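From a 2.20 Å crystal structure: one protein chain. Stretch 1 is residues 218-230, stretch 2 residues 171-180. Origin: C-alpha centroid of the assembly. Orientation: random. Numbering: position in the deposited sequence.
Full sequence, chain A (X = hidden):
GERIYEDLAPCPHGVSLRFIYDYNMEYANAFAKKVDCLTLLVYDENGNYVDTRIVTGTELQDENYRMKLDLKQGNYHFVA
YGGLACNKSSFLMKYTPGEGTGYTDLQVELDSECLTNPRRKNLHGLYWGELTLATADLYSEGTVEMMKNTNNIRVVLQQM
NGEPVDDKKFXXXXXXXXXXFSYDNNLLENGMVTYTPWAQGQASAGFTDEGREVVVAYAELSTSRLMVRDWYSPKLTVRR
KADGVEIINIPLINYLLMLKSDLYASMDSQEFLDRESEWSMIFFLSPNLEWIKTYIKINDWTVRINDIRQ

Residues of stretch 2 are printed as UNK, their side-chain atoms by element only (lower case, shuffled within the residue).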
# COMPACT_ATOMS: atom_id res chain seq x y z
N TYR A 218 -0.68 20.25 -7.03
CA TYR A 218 -0.83 18.86 -6.60
C TYR A 218 0.51 18.28 -6.28
O TYR A 218 1.52 18.73 -6.83
CB TYR A 218 -1.57 17.99 -7.66
CG TYR A 218 -0.71 17.58 -8.84
CD1 TYR A 218 0.08 16.44 -8.79
CD2 TYR A 218 -0.70 18.34 -10.00
CE1 TYR A 218 0.90 16.08 -9.86
CE2 TYR A 218 0.11 17.99 -11.08
CZ TYR A 218 0.92 16.86 -11.00
OH TYR A 218 1.73 16.52 -12.06
N ALA A 219 0.52 17.26 -5.42
CA ALA A 219 1.65 16.43 -5.04
C ALA A 219 1.18 14.97 -4.87
O ALA A 219 0.17 14.71 -4.21
CB ALA A 219 2.28 16.92 -3.76
N GLU A 220 1.90 14.04 -5.49
CA GLU A 220 1.62 12.62 -5.38
C GLU A 220 2.67 12.00 -4.46
O GLU A 220 3.87 12.14 -4.73
CB GLU A 220 1.60 11.96 -6.74
CG GLU A 220 0.63 12.62 -7.71
CD GLU A 220 -0.50 11.75 -8.23
OE1 GLU A 220 -0.78 10.69 -7.63
OE2 GLU A 220 -1.09 12.13 -9.26
N LEU A 221 2.24 11.36 -3.38
CA LEU A 221 3.15 10.71 -2.43
C LEU A 221 2.81 9.22 -2.37
O LEU A 221 1.65 8.85 -2.35
CB LEU A 221 3.05 11.37 -1.04
CG LEU A 221 3.45 12.81 -0.92
CD1 LEU A 221 2.23 13.68 -0.70
CD2 LEU A 221 4.44 12.98 0.20
N SER A 222 3.83 8.38 -2.37
CA SER A 222 3.72 6.93 -2.40
C SER A 222 4.28 6.38 -1.08
O SER A 222 5.41 6.68 -0.72
CB SER A 222 4.49 6.40 -3.62
OG SER A 222 4.51 4.99 -3.67
N THR A 223 3.46 5.66 -0.31
CA THR A 223 3.87 5.22 1.03
C THR A 223 3.66 3.73 1.25
O THR A 223 3.00 3.06 0.45
CB THR A 223 3.07 6.00 2.14
OG1 THR A 223 1.74 5.48 2.23
CG2 THR A 223 3.04 7.55 1.92
N SER A 224 4.15 3.25 2.38
CA SER A 224 3.95 1.87 2.80
C SER A 224 2.56 1.80 3.52
O SER A 224 1.72 2.69 3.34
CB SER A 224 5.12 1.43 3.68
OG SER A 224 5.02 0.09 4.12
N ARG A 225 2.31 0.75 4.31
CA ARG A 225 1.01 0.48 4.92
C ARG A 225 0.52 1.56 5.91
O ARG A 225 1.25 2.02 6.80
CB ARG A 225 1.00 -0.90 5.59
CG ARG A 225 -0.38 -1.45 5.83
CD ARG A 225 -0.36 -2.77 6.54
NE ARG A 225 -1.72 -3.26 6.80
CZ ARG A 225 -1.99 -4.34 7.52
NH1 ARG A 225 -1.01 -5.04 8.09
NH2 ARG A 225 -3.25 -4.72 7.70
N LEU A 226 -0.75 1.94 5.74
CA LEU A 226 -1.47 2.87 6.61
C LEU A 226 -2.22 2.04 7.66
O LEU A 226 -3.06 1.21 7.31
CB LEU A 226 -2.44 3.72 5.79
CG LEU A 226 -1.82 4.69 4.78
CD1 LEU A 226 -2.93 5.35 3.91
CD2 LEU A 226 -0.92 5.72 5.51
N MSE A 227 -1.83 2.18 8.94
CA MSE A 227 -2.43 1.44 10.04
C MSE A 227 -2.81 2.31 11.21
O MSE A 227 -2.05 3.20 11.59
CB MSE A 227 -1.47 0.35 10.58
CG MSE A 227 -1.15 -0.74 9.59
SE MSE A 227 -0.41 -2.33 10.43
CE MSE A 227 -2.13 -3.19 11.15
N VAL A 228 -3.93 2.00 11.87
CA VAL A 228 -4.30 2.60 13.15
C VAL A 228 -3.50 1.82 14.22
O VAL A 228 -3.65 0.60 14.31
CB VAL A 228 -5.83 2.54 13.43
CG1 VAL A 228 -6.13 3.01 14.85
CG2 VAL A 228 -6.62 3.35 12.42
N ARG A 229 -2.65 2.48 14.97
CA ARG A 229 -1.90 1.84 16.07
C ARG A 229 -1.63 2.89 17.13
O ARG A 229 -1.65 4.07 16.81
CB ARG A 229 -0.61 1.14 15.61
CG ARG A 229 0.40 2.08 14.99
CD ARG A 229 1.01 1.41 13.80
NE ARG A 229 2.15 2.15 13.25
CZ ARG A 229 2.07 3.01 12.24
NH1 ARG A 229 0.89 3.30 11.70
NH2 ARG A 229 3.16 3.57 11.75
N ASP A 230 -1.40 2.47 18.37
CA ASP A 230 -1.22 3.46 19.43
C ASP A 230 0.23 3.99 19.51
O ASP A 230 0.44 4.97 20.21
CB ASP A 230 -1.75 2.96 20.81
CG ASP A 230 -1.24 1.63 21.34
OD1 ASP A 230 -0.08 1.26 21.01
OD2 ASP A 230 -1.96 0.99 22.14
N UNK A 171 6.16 22.64 -0.03
CA UNK A 171 6.81 21.38 0.28
C UNK A 171 5.75 20.50 0.90
O UNK A 171 4.98 20.96 1.76
c UNK A 171 7.99 21.60 1.23
o UNK A 171 10.33 22.30 2.66
c UNK A 171 10.47 22.31 1.41
c UNK A 171 9.25 22.06 0.53
o UNK A 171 11.56 22.54 0.84
N UNK A 172 5.68 19.25 0.44
CA UNK A 172 4.71 18.26 0.89
C UNK A 172 5.44 17.09 1.51
O UNK A 172 6.43 16.63 0.95
c UNK A 172 2.98 20.57 -2.70
c UNK A 172 0.98 19.93 -1.57
c UNK A 172 1.63 20.72 -2.49
c UNK A 172 1.69 18.98 -0.84
c UNK A 172 3.07 18.84 -1.00
c UNK A 172 3.71 19.63 -1.96
c UNK A 172 3.84 17.76 -0.26
N UNK A 173 4.98 16.64 2.69
CA UNK A 173 5.61 15.52 3.40
C UNK A 173 4.60 14.65 4.08
O UNK A 173 3.54 15.13 4.51
c UNK A 173 7.88 16.58 3.98
o UNK A 173 8.02 17.87 6.01
o UNK A 173 9.68 18.00 4.56
c UNK A 173 8.57 17.55 4.92
c UNK A 173 6.57 16.03 4.48
N UNK A 174 4.96 13.37 4.22
CA UNK A 174 4.25 12.40 5.03
C UNK A 174 5.29 11.80 5.94
O UNK A 174 6.28 11.27 5.45
c UNK A 174 1.40 11.13 2.59
c UNK A 174 3.39 11.35 4.28
c UNK A 174 2.91 10.26 5.26
c UNK A 174 2.19 12.02 3.61
N UNK A 175 5.14 12.00 7.25
CA UNK A 175 6.00 11.35 8.23
C UNK A 175 5.22 10.15 8.78
O UNK A 175 4.02 10.25 9.08
c UNK A 175 6.49 12.29 9.32
o UNK A 175 5.38 12.99 9.90
c UNK A 175 7.60 13.24 8.84
N UNK A 176 5.91 9.02 8.89
CA UNK A 176 5.32 7.78 9.39
C UNK A 176 6.42 6.86 9.84
O UNK A 176 7.58 7.12 9.55
c UNK A 176 4.46 7.09 8.29
o UNK A 176 3.42 5.75 10.00
o UNK A 176 2.40 5.93 8.04
c UNK A 176 3.36 6.17 8.80
N UNK A 177 6.06 5.79 10.54
CA UNK A 177 6.98 4.75 10.96
C UNK A 177 6.35 3.44 10.47
O UNK A 177 5.72 2.72 11.24
c UNK A 177 8.33 3.87 12.99
o UNK A 177 8.62 2.85 12.29
c UNK A 177 7.24 4.81 12.49
o UNK A 177 8.88 4.13 14.09
N UNK A 178 6.45 3.18 9.16
CA UNK A 178 5.75 2.04 8.57
C UNK A 178 6.54 1.29 7.48
O UNK A 178 5.92 0.71 6.61
c UNK A 178 4.57 3.56 6.82
o UNK A 178 5.62 4.18 6.67
c UNK A 178 4.41 2.56 7.95
n UNK A 178 3.53 3.73 5.99
N UNK A 179 7.88 1.29 7.52
CA UNK A 179 8.66 0.67 6.45
C UNK A 179 9.20 -0.73 6.82
O UNK A 179 9.84 -1.37 5.98
c UNK A 179 10.93 1.77 6.93
c UNK A 179 9.79 1.58 5.91
c UNK A 179 12.28 1.94 6.27
c UNK A 179 9.24 2.89 5.36
N UNK A 180 8.91 -1.22 8.05
CA UNK A 180 9.32 -2.55 8.50
C UNK A 180 8.10 -3.39 8.86
O UNK A 180 7.31 -3.00 9.71
c UNK A 180 10.89 -3.78 10.21
c UNK A 180 10.29 -2.46 9.70
c UNK A 180 11.78 -4.45 9.15
c UNK A 180 11.70 -3.56 11.52
O HOH W 1 0.88 3.87 8.89

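Position 171 carries three side-chain carbons in a row, the third bearing two oxygens, and lies out of reach of stretch 1; an unbranched carboxylate of this length is glutamate, E171. Position 172 has one carbon followed by a six-carbon ring without a heteroatom, a ring with A219 over one face, which identifies phenylalanine, F172. A219 CB lies 3.5 Å from the centroid of the F172 ring, 14° off the ring normal, and 3.5 Å from F172 CG, a CH-pi contact that the small alanine makes with its single methyl.

At position 173 three carbons again end in two oxygens, and the CA-to-CB bond points away from stretch 1: glutamate, E173, whose carboxylate is hydrogen-bonded elsewhere in the structure. Position 174 has four carbons forked at the first, one arm two carbons long, and the end of that longer arm lies against L221 and T223; this is the pattern of isoleucine. I174 CD1 lies 4.0 Å from L221 CB and also 4.0 Å from T223 CG2, so the tip of the longer arm packs against both residues.

Position 175 bears one carbon carrying an oxygen and a carbon, hence threonine, T175, out of reach of stretch 1. Position 176 has two carbons, the second with two oxygens, one of which approaches the R229 guanidinium; this is aspartate, D176. R229 NH2 donates to D176 OD1 at 2.8 Å in a salt bridge, near the guanidinium plane.

Position 177 shows the same two carbons and two oxygens, but its carboxylate is bound elsewhere in the structure: aspartate, D177. Its backbone serves the contact instead, through a weak hydrogen bond from R229 NH2 to D177 O at 2.7 Å.

Position 178 has two carbons, the second carrying one oxygen and one nitrogen, an amide whose nitrogen reaches R225 O; this makes it asparagine. N178 ND2 donates to R225 O at 3.0 Å, while S224 OG donates to N178 O at 2.7 Å. Position 179 repeats the four carbons forked at the first with one two-carbon arm, and its CB points away: isoleucine, I179. Position 180 has four carbons forked at the second, making it leucine, L180, which does not touch stretch 1.

The contact thus has two parts. Where the strands run in roughly the same direction, 24° apart, F172 and I174 meet A219, L221 and T223 through apolar side-chain atoms. From the end of the strand, at D176, into the loop beyond it, polar groups take over: N178 and S224 tie the two chain segments together, and R229 reaches back to D176 and D177. A water donates to D176 OD2 (2.7 Å) and R225 O (2.8 Å) and accepts from R229 NH1 (2.9 Å), bridging this aspartate to the loop as well.

Stretch 2 171-180: EFEITDDNIL
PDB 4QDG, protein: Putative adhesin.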